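Local coordinates for hemopexin fold protein CP4 (Vigna unguiculata, PDB 3OYO) that is of undetermined function but folds as a four-bladed hemopexin-type beta-propeller with a calcium ion bound in its central channel, at residues A[15-20]-A[47-52]; A[138-143]-A[147-152]; A[165-170]-A[190-195]. One frame throughout, in Å; residues are numbered along the deposited sequence.

Interaction 1 of 3, residues A[15-20]-A[47-52]; sequences EVYFFA and SGFPSL
Phe-49 reaches from the end of helix 45-48 to two aromatic side chains of strand 15-20, Tyr-17 and Phe-19, all three buried. First comes an offset edge-to-face pair, the edge of Phe-49 toward the face of Tyr-17, ring planes at 65° and centroids 5.9 Å apart. The closest atoms are Phe-49 CZ and Tyr-17 CD1 at 4.0 Å, and the same CZ lies 4.1 Å from Tyr-17 CE1, touching one side of the tyrosine ring. The second kind is plain apolar contact. Phe-19 comes from the opposite direction and offers its edge, where Phe-49 CE2 stands 4.0 Å from Phe-19 CE1, close to the plane of the Phe-19 ring. Phe-49 is the first residue past helix 45-48 to leave helical geometry, and its CG, anti to the carbonyl carbon (chi1 -45°), carries the ring toward the strand. Phe-49 O accepts from Leu-52 N at 2.9 Å, closing a turn. The cluster extends beyond these segments: Tyr-24 of strand 23-28 meets Phe-49 edge-to-face, and Phe-8 of strand 6-9 meets the Tyr-17 ring. Joined this way are a propeller blade's second strand and the turn after the short helix following its last strand. The chemistry is entirely aromatic, so the hold rests on shape, dispersion and the weak attraction of a C-H edge for a pi face, with no polar bond between the two segments.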
# COMPACT_ATOMS: atom_id res chain seq x y z
N GLU A 15 -3.67 -11.46 6.97
CA GLU A 15 -4.60 -10.37 7.19
C GLU A 15 -4.11 -9.12 6.45
O GLU A 15 -2.89 -8.83 6.41
CB GLU A 15 -4.73 -10.08 8.67
CG GLU A 15 -5.59 -11.06 9.39
CD GLU A 15 -5.76 -10.72 10.84
OE1 GLU A 15 -5.82 -9.53 11.16
OE2 GLU A 15 -5.83 -11.65 11.66
N VAL A 16 -5.05 -8.35 5.90
CA VAL A 16 -4.68 -7.12 5.19
C VAL A 16 -5.67 -6.02 5.49
O VAL A 16 -6.86 -6.29 5.67
CB VAL A 16 -4.53 -7.37 3.64
CG1 VAL A 16 -5.83 -7.91 3.04
CG2 VAL A 16 -4.03 -6.10 2.89
N TYR A 17 -5.16 -4.77 5.48
CA TYR A 17 -5.96 -3.56 5.65
C TYR A 17 -6.10 -2.88 4.28
O TYR A 17 -5.11 -2.62 3.57
CB TYR A 17 -5.29 -2.62 6.64
CG TYR A 17 -5.13 -3.20 8.04
CD1 TYR A 17 -6.18 -3.14 8.97
CD2 TYR A 17 -3.94 -3.82 8.43
CE1 TYR A 17 -6.02 -3.66 10.25
CE2 TYR A 17 -3.79 -4.37 9.68
CZ TYR A 17 -4.83 -4.28 10.60
OH TYR A 17 -4.65 -4.86 11.87
N PHE A 18 -7.35 -2.63 3.89
CA PHE A 18 -7.70 -1.88 2.66
C PHE A 18 -8.30 -0.59 3.12
O PHE A 18 -9.16 -0.61 4.00
CB PHE A 18 -8.74 -2.64 1.82
CG PHE A 18 -8.17 -3.82 1.03
CD1 PHE A 18 -6.80 -3.93 0.77
CD2 PHE A 18 -9.02 -4.78 0.51
CE1 PHE A 18 -6.30 -4.99 0.03
CE2 PHE A 18 -8.52 -5.86 -0.24
CZ PHE A 18 -7.17 -5.97 -0.48
N PHE A 19 -7.86 0.53 2.54
CA PHE A 19 -8.40 1.86 2.87
C PHE A 19 -9.09 2.49 1.66
O PHE A 19 -8.65 2.32 0.50
CB PHE A 19 -7.28 2.82 3.39
CG PHE A 19 -6.57 2.31 4.62
CD1 PHE A 19 -7.02 2.66 5.89
CD2 PHE A 19 -5.48 1.43 4.51
CE1 PHE A 19 -6.39 2.15 7.04
CE2 PHE A 19 -4.84 0.94 5.66
CZ PHE A 19 -5.28 1.30 6.91
N ALA A 20 -10.20 3.19 1.91
CA ALA A 20 -10.91 3.92 0.88
C ALA A 20 -11.56 5.11 1.60
O ALA A 20 -12.32 4.94 2.57
CB ALA A 20 -11.96 3.03 0.17
N SER A 47 -11.74 5.29 14.11
CA SER A 47 -12.37 4.34 15.00
C SER A 47 -11.49 3.13 15.19
O SER A 47 -11.35 2.66 16.29
CB SER A 47 -13.74 3.90 14.45
OG SER A 47 -14.59 5.01 14.36
N GLY A 48 -10.89 2.66 14.10
CA GLY A 48 -9.99 1.53 14.14
C GLY A 48 -8.65 1.91 14.70
O GLY A 48 -8.00 1.09 15.38
N PHE A 49 -8.22 3.14 14.44
CA PHE A 49 -6.90 3.61 14.88
C PHE A 49 -7.07 4.95 15.58
O PHE A 49 -6.84 6.01 14.96
CB PHE A 49 -5.92 3.76 13.67
CG PHE A 49 -5.96 2.59 12.70
CD1 PHE A 49 -4.92 1.65 12.67
CD2 PHE A 49 -7.03 2.43 11.83
CE1 PHE A 49 -4.95 0.55 11.76
CE2 PHE A 49 -7.09 1.35 10.93
CZ PHE A 49 -6.04 0.40 10.90
N PRO A 50 -7.54 4.92 16.84
CA PRO A 50 -7.78 6.20 17.53
C PRO A 50 -6.61 7.22 17.54
O PRO A 50 -6.86 8.42 17.44
CB PRO A 50 -8.18 5.75 18.94
CG PRO A 50 -8.83 4.37 18.68
CD PRO A 50 -7.93 3.76 17.68
N SER A 51 -5.36 6.75 17.65
CA SER A 51 -4.15 7.60 17.56
C SER A 51 -4.08 8.45 16.28
O SER A 51 -3.29 9.37 16.17
CB SER A 51 -2.86 6.76 17.67
OG SER A 51 -2.82 5.80 16.61
N LEU A 52 -4.92 8.14 15.30
CA LEU A 52 -4.89 8.88 14.07
C LEU A 52 -6.00 9.94 13.98
O LEU A 52 -6.08 10.64 12.99
CB LEU A 52 -4.98 7.89 12.89
CG LEU A 52 -3.66 7.40 12.26
CD1 LEU A 52 -2.49 7.36 13.21
CD2 LEU A 52 -3.85 6.09 11.55

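Interaction 2 of 3, residues A[138-143]-A[147-152]; sequences YVRIAY and QLVGNI
Val-139 stands between Leu-148 and Ile-152, with one methyl for each. Its CG1 meets Leu-148 CD2 at 4.0 Å, the two side chains crossing at about a right angle, while CG2, anti to the backbone N, lies 3.9 Å from Ile-152 CG1. Ile-141 points to the same face as Leu-148, its CB 4.2 Å from Leu-148 CD2. Arg-140 and Val-149 point to the other face. The arginine chain, bent at chi2 (136°) and chi3, carries one face of its guanidinium over Val-149 O; its approach to the valine methyl is too close in the model to be trusted. These residues belong to the hairpin of strands 137-142 and 147-154, the third and outermost strands of a four-stranded antiparallel blade in the hemopexin propeller. Two straight backbone bonds join them, Val-149 N to Arg-140 O and Ala-142 N to Gln-147 O, each 2.9 Å. At Gly-150 the outer strand turns a corner, and a water bridges the two strands there, donating to Val-149 O and to Asn-151 O, 2.8 Å from each, and accepting a longer bond from Arg-140 N. With alanine at Arg-140 the salt bridge to Glu-129 on the neighbouring strand would go, probably leaving that carboxylate without its cationic mate. Beyond the corner, Ile-152 CA approaches Tyr-138 O at 3.4 Å in a CA-H...O contact.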
# COMPACT_ATOMS: atom_id res chain seq x y z
N TYR A 138 8.41 5.13 -10.39
CA TYR A 138 8.60 4.39 -9.15
C TYR A 138 10.05 4.54 -8.73
O TYR A 138 10.91 4.95 -9.53
CB TYR A 138 8.25 2.91 -9.29
CG TYR A 138 9.31 2.11 -9.97
CD1 TYR A 138 9.33 1.99 -11.37
CD2 TYR A 138 10.29 1.48 -9.25
CE1 TYR A 138 10.31 1.25 -12.01
CE2 TYR A 138 11.28 0.75 -9.87
CZ TYR A 138 11.28 0.65 -11.24
OH TYR A 138 12.27 -0.06 -11.82
N VAL A 139 10.32 4.25 -7.45
CA VAL A 139 11.66 4.24 -6.93
C VAL A 139 11.65 3.34 -5.68
O VAL A 139 10.63 3.27 -4.98
CB VAL A 139 12.11 5.68 -6.52
CG1 VAL A 139 11.46 6.08 -5.18
CG2 VAL A 139 13.60 5.79 -6.46
N ARG A 140 12.77 2.67 -5.42
CA ARG A 140 12.92 1.89 -4.21
C ARG A 140 13.58 2.73 -3.14
O ARG A 140 14.42 3.56 -3.44
CB ARG A 140 13.72 0.61 -4.45
CG ARG A 140 13.08 -0.31 -5.44
CD ARG A 140 14.10 -0.85 -6.42
NE ARG A 140 15.18 -1.56 -5.74
CZ ARG A 140 16.43 -1.71 -6.20
NH1 ARG A 140 16.82 -1.22 -7.36
NH2 ARG A 140 17.30 -2.35 -5.47
N ILE A 141 13.14 2.55 -1.91
CA ILE A 141 13.73 3.21 -0.75
C ILE A 141 13.94 2.18 0.35
O ILE A 141 13.15 1.27 0.48
CB ILE A 141 12.82 4.41 -0.25
CG1 ILE A 141 13.55 5.19 0.83
CG2 ILE A 141 11.43 3.96 0.21
CD1 ILE A 141 12.84 6.49 1.21
N ALA A 142 15.02 2.31 1.15
CA ALA A 142 15.24 1.49 2.34
C ALA A 142 14.70 2.29 3.50
O ALA A 142 15.19 3.39 3.78
CB ALA A 142 16.77 1.19 2.55
N TYR A 143 13.69 1.74 4.18
CA TYR A 143 13.01 2.51 5.21
C TYR A 143 13.82 2.82 6.51
O TYR A 143 13.50 3.79 7.21
CB TYR A 143 11.61 1.93 5.53
CG TYR A 143 11.63 0.60 6.24
CD1 TYR A 143 11.33 -0.57 5.54
CD2 TYR A 143 11.95 0.50 7.61
CE1 TYR A 143 11.34 -1.79 6.17
CE2 TYR A 143 12.00 -0.73 8.26
CZ TYR A 143 11.69 -1.87 7.52
OH TYR A 143 11.70 -3.13 8.13
N GLN A 147 17.29 5.90 2.63
CA GLN A 147 18.01 6.23 1.41
C GLN A 147 17.39 5.54 0.20
O GLN A 147 16.80 4.48 0.31
CB GLN A 147 19.50 5.88 1.55
CG GLN A 147 20.21 6.65 2.71
CD GLN A 147 19.99 8.21 2.67
OE1 GLN A 147 20.41 8.90 1.72
NE2 GLN A 147 19.33 8.75 3.74
N LEU A 148 17.48 6.19 -0.95
CA LEU A 148 16.95 5.62 -2.17
C LEU A 148 17.87 4.52 -2.68
O LEU A 148 19.08 4.53 -2.42
CB LEU A 148 16.79 6.70 -3.24
CG LEU A 148 15.78 7.83 -2.97
CD1 LEU A 148 15.83 8.83 -4.13
CD2 LEU A 148 14.32 7.36 -2.76
N VAL A 149 17.29 3.55 -3.37
CA VAL A 149 18.04 2.45 -3.97
C VAL A 149 17.72 2.50 -5.47
O VAL A 149 16.59 2.23 -5.86
CB VAL A 149 17.63 1.03 -3.42
CG1 VAL A 149 18.44 -0.08 -4.12
CG2 VAL A 149 17.82 0.96 -1.92
N GLY A 150 18.72 2.80 -6.28
CA GLY A 150 18.53 2.92 -7.73
C GLY A 150 17.95 4.28 -8.12
O GLY A 150 17.70 5.16 -7.27
N ASN A 151 17.71 4.45 -9.41
CA ASN A 151 17.12 5.68 -9.91
C ASN A 151 15.61 5.61 -10.00
O ASN A 151 15.03 4.51 -10.08
CB ASN A 151 17.69 6.00 -11.29
CG ASN A 151 19.18 6.34 -11.24
OD1 ASN A 151 19.65 7.09 -10.37
ND2 ASN A 151 19.90 5.80 -12.17
N ILE A 152 14.98 6.79 -9.99
CA ILE A 152 13.56 6.90 -10.27
C ILE A 152 13.35 6.44 -11.71
O ILE A 152 14.05 6.93 -12.61
CB ILE A 152 13.02 8.37 -10.12
CG1 ILE A 152 13.32 8.91 -8.70
CG2 ILE A 152 11.52 8.38 -10.37
CD1 ILE A 152 12.97 10.40 -8.50
O HOH W 1 14.81 2.70 -8.01

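Interaction 3 of 3, residues A[165-170]-A[190-195]; sequences TEFESG and NYVRID
Phe-167 presses the outer end of its ring against Val-192, and this is the tight part of the contact. Phe-167 CE2 comes to 3.3 Å from Val-192 CG1, short for two carbons, and CZ is 3.5 Å from the same methyl. That methyl sits between the backbone N and the carbonyl carbon (chi1 72°), a rotation that turns it to the ring. The backbone carbon Tyr-191 C lies at the ring edge, near its plane, 4.0 Å from Phe-167 CZ. Leu-185 and Ile-209, on the strands either side of 190-195, touch the phenylalanine too, so it beds down on three strands of the blade.

The other part is looser and lies among partly exposed residues. Glu-166, bent at chi2, lays its carboxylate over the Phe-167 ring, with CD 3.7 Å above the centre of one face. Across the segments its OE2 comes nearest to a carbon, Asn-190 CB at 3.4 Å; Asn-190 ND2 is 4.0 Å away, and the carboxylate and amide planes are 65° apart. This buried oxygen has no hydrogen-bond partner in the model, which would probably raise the cost of keeping it charged.

Bonds within the loop and one lysine from strand 182-187 set its shape. Thr-165 OG1 accepts from Phe-167 N at 3.2 Å, an ST turn, and Lys-187 NZ binds both Glu-166 O and Gly-170 O. Two overlapping type I turns, 165-168 and 167-170, thus offer Phe-167 to strand 190-195 in the connection between the third and fourth blades of a hemopexin-fold propeller.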
# COMPACT_ATOMS: atom_id res chain seq x y z
N THR A 165 -0.16 -2.12 -20.02
CA THR A 165 -1.35 -2.41 -19.21
C THR A 165 -1.84 -1.12 -18.53
O THR A 165 -1.19 -0.08 -18.62
CB THR A 165 -1.01 -3.42 -18.10
OG1 THR A 165 -0.23 -2.75 -17.09
CG2 THR A 165 -0.20 -4.59 -18.68
N GLU A 166 -2.96 -1.20 -17.83
CA GLU A 166 -3.50 -0.02 -17.15
C GLU A 166 -2.66 0.45 -15.91
O GLU A 166 -2.82 1.54 -15.43
CB GLU A 166 -4.99 -0.23 -16.85
CG GLU A 166 -5.37 -0.23 -15.41
CD GLU A 166 -5.31 -1.61 -14.77
OE1 GLU A 166 -4.40 -2.36 -15.12
OE2 GLU A 166 -6.17 -1.91 -13.90
N PHE A 167 -1.72 -0.38 -15.48
CA PHE A 167 -0.75 -0.10 -14.41
C PHE A 167 0.44 0.72 -14.86
O PHE A 167 1.16 1.30 -14.04
CB PHE A 167 -0.25 -1.42 -13.81
CG PHE A 167 -1.34 -2.24 -13.21
CD1 PHE A 167 -1.96 -1.85 -12.02
CD2 PHE A 167 -1.83 -3.37 -13.87
CE1 PHE A 167 -3.01 -2.61 -11.47
CE2 PHE A 167 -2.91 -4.12 -13.34
CZ PHE A 167 -3.49 -3.74 -12.12
N GLU A 168 0.66 0.78 -16.18
CA GLU A 168 1.81 1.47 -16.74
C GLU A 168 1.90 2.93 -16.33
O GLU A 168 3.01 3.47 -16.14
CB GLU A 168 1.78 1.36 -18.28
CG GLU A 168 3.01 1.95 -18.95
CD GLU A 168 2.95 1.93 -20.47
OE1 GLU A 168 3.86 2.53 -21.08
OE2 GLU A 168 2.02 1.34 -21.05
N SER A 169 0.74 3.59 -16.24
CA SER A 169 0.78 5.01 -15.88
C SER A 169 0.37 5.29 -14.41
O SER A 169 0.07 6.41 -14.05
CB SER A 169 -0.04 5.85 -16.83
OG SER A 169 -1.39 5.55 -16.63
N GLY A 170 0.36 4.25 -13.59
CA GLY A 170 -0.00 4.45 -12.21
C GLY A 170 -0.64 3.27 -11.53
O GLY A 170 -1.29 2.42 -12.17
N ASN A 190 -9.99 -2.39 -10.99
CA ASN A 190 -9.28 -3.63 -11.28
C ASN A 190 -8.05 -3.90 -10.41
O ASN A 190 -7.58 -3.01 -9.69
CB ASN A 190 -8.86 -3.59 -12.76
CG ASN A 190 -10.06 -3.47 -13.68
OD1 ASN A 190 -10.97 -4.30 -13.60
ND2 ASN A 190 -10.08 -2.46 -14.52
N TYR A 191 -7.56 -5.14 -10.47
CA TYR A 191 -6.37 -5.54 -9.74
C TYR A 191 -5.70 -6.70 -10.49
O TYR A 191 -6.31 -7.34 -11.37
CB TYR A 191 -6.71 -5.95 -8.27
CG TYR A 191 -7.08 -7.42 -8.13
CD1 TYR A 191 -8.28 -7.91 -8.64
CD2 TYR A 191 -6.21 -8.32 -7.51
CE1 TYR A 191 -8.59 -9.25 -8.56
CE2 TYR A 191 -6.52 -9.69 -7.42
CZ TYR A 191 -7.72 -10.13 -7.96
OH TYR A 191 -8.02 -11.47 -7.89
N VAL A 192 -4.45 -6.96 -10.13
CA VAL A 192 -3.74 -8.05 -10.68
C VAL A 192 -2.73 -8.55 -9.64
O VAL A 192 -2.30 -7.79 -8.76
CB VAL A 192 -2.97 -7.63 -11.98
CG1 VAL A 192 -1.79 -6.77 -11.65
CG2 VAL A 192 -2.53 -8.87 -12.79
N ARG A 193 -2.33 -9.80 -9.80
CA ARG A 193 -1.32 -10.41 -8.96
C ARG A 193 0.01 -10.47 -9.71
O ARG A 193 0.05 -10.68 -10.93
CB ARG A 193 -1.76 -11.84 -8.57
CG ARG A 193 -0.77 -12.56 -7.65
CD ARG A 193 -1.35 -13.88 -7.12
NE ARG A 193 -1.80 -14.79 -8.17
CZ ARG A 193 -1.13 -15.85 -8.59
NH1 ARG A 193 0.07 -16.18 -8.09
NH2 ARG A 193 -1.66 -16.60 -9.53
N ILE A 194 1.09 -10.27 -8.94
CA ILE A 194 2.47 -10.34 -9.45
C ILE A 194 3.42 -11.19 -8.60
O ILE A 194 3.24 -11.39 -7.38
CB ILE A 194 3.13 -8.94 -9.65
CG1 ILE A 194 3.41 -8.24 -8.30
CG2 ILE A 194 2.35 -8.12 -10.67
CD1 ILE A 194 4.37 -7.01 -8.40
N ASP A 195 4.46 -11.69 -9.26
CA ASP A 195 5.52 -12.41 -8.60
C ASP A 195 6.79 -11.64 -8.96
O ASP A 195 7.19 -11.61 -10.12
CB ASP A 195 5.58 -13.86 -9.12
CG ASP A 195 6.68 -14.69 -8.46
OD1 ASP A 195 7.86 -14.35 -8.58
OD2 ASP A 195 6.33 -15.68 -7.79

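How the interactions relate
The three contacts sit in separate blades: interaction 1 in the first, interaction 2 in the third, and interaction 3 in the fourth and its entry loop. None touches another. Interactions 1 and 2 lie on opposite sides of the chain's centre with centres about 26 Å apart, and so do interactions 1 and 3, at about 24 Å, with nearest atoms about 7 Å apart; interactions 2 and 3 are about 20 Å apart between centres, with nearest atoms about 8 Å apart. In the middle, Asn-5, Asp-63, Asp-119 and Asp-172 bind the calcium ion. The Phe-19 side chain of interaction 1 lies about 8 Å from it, Phe-167 of interaction 3 about 11 Å, and Tyr-138 of interaction 2 about 13 Å.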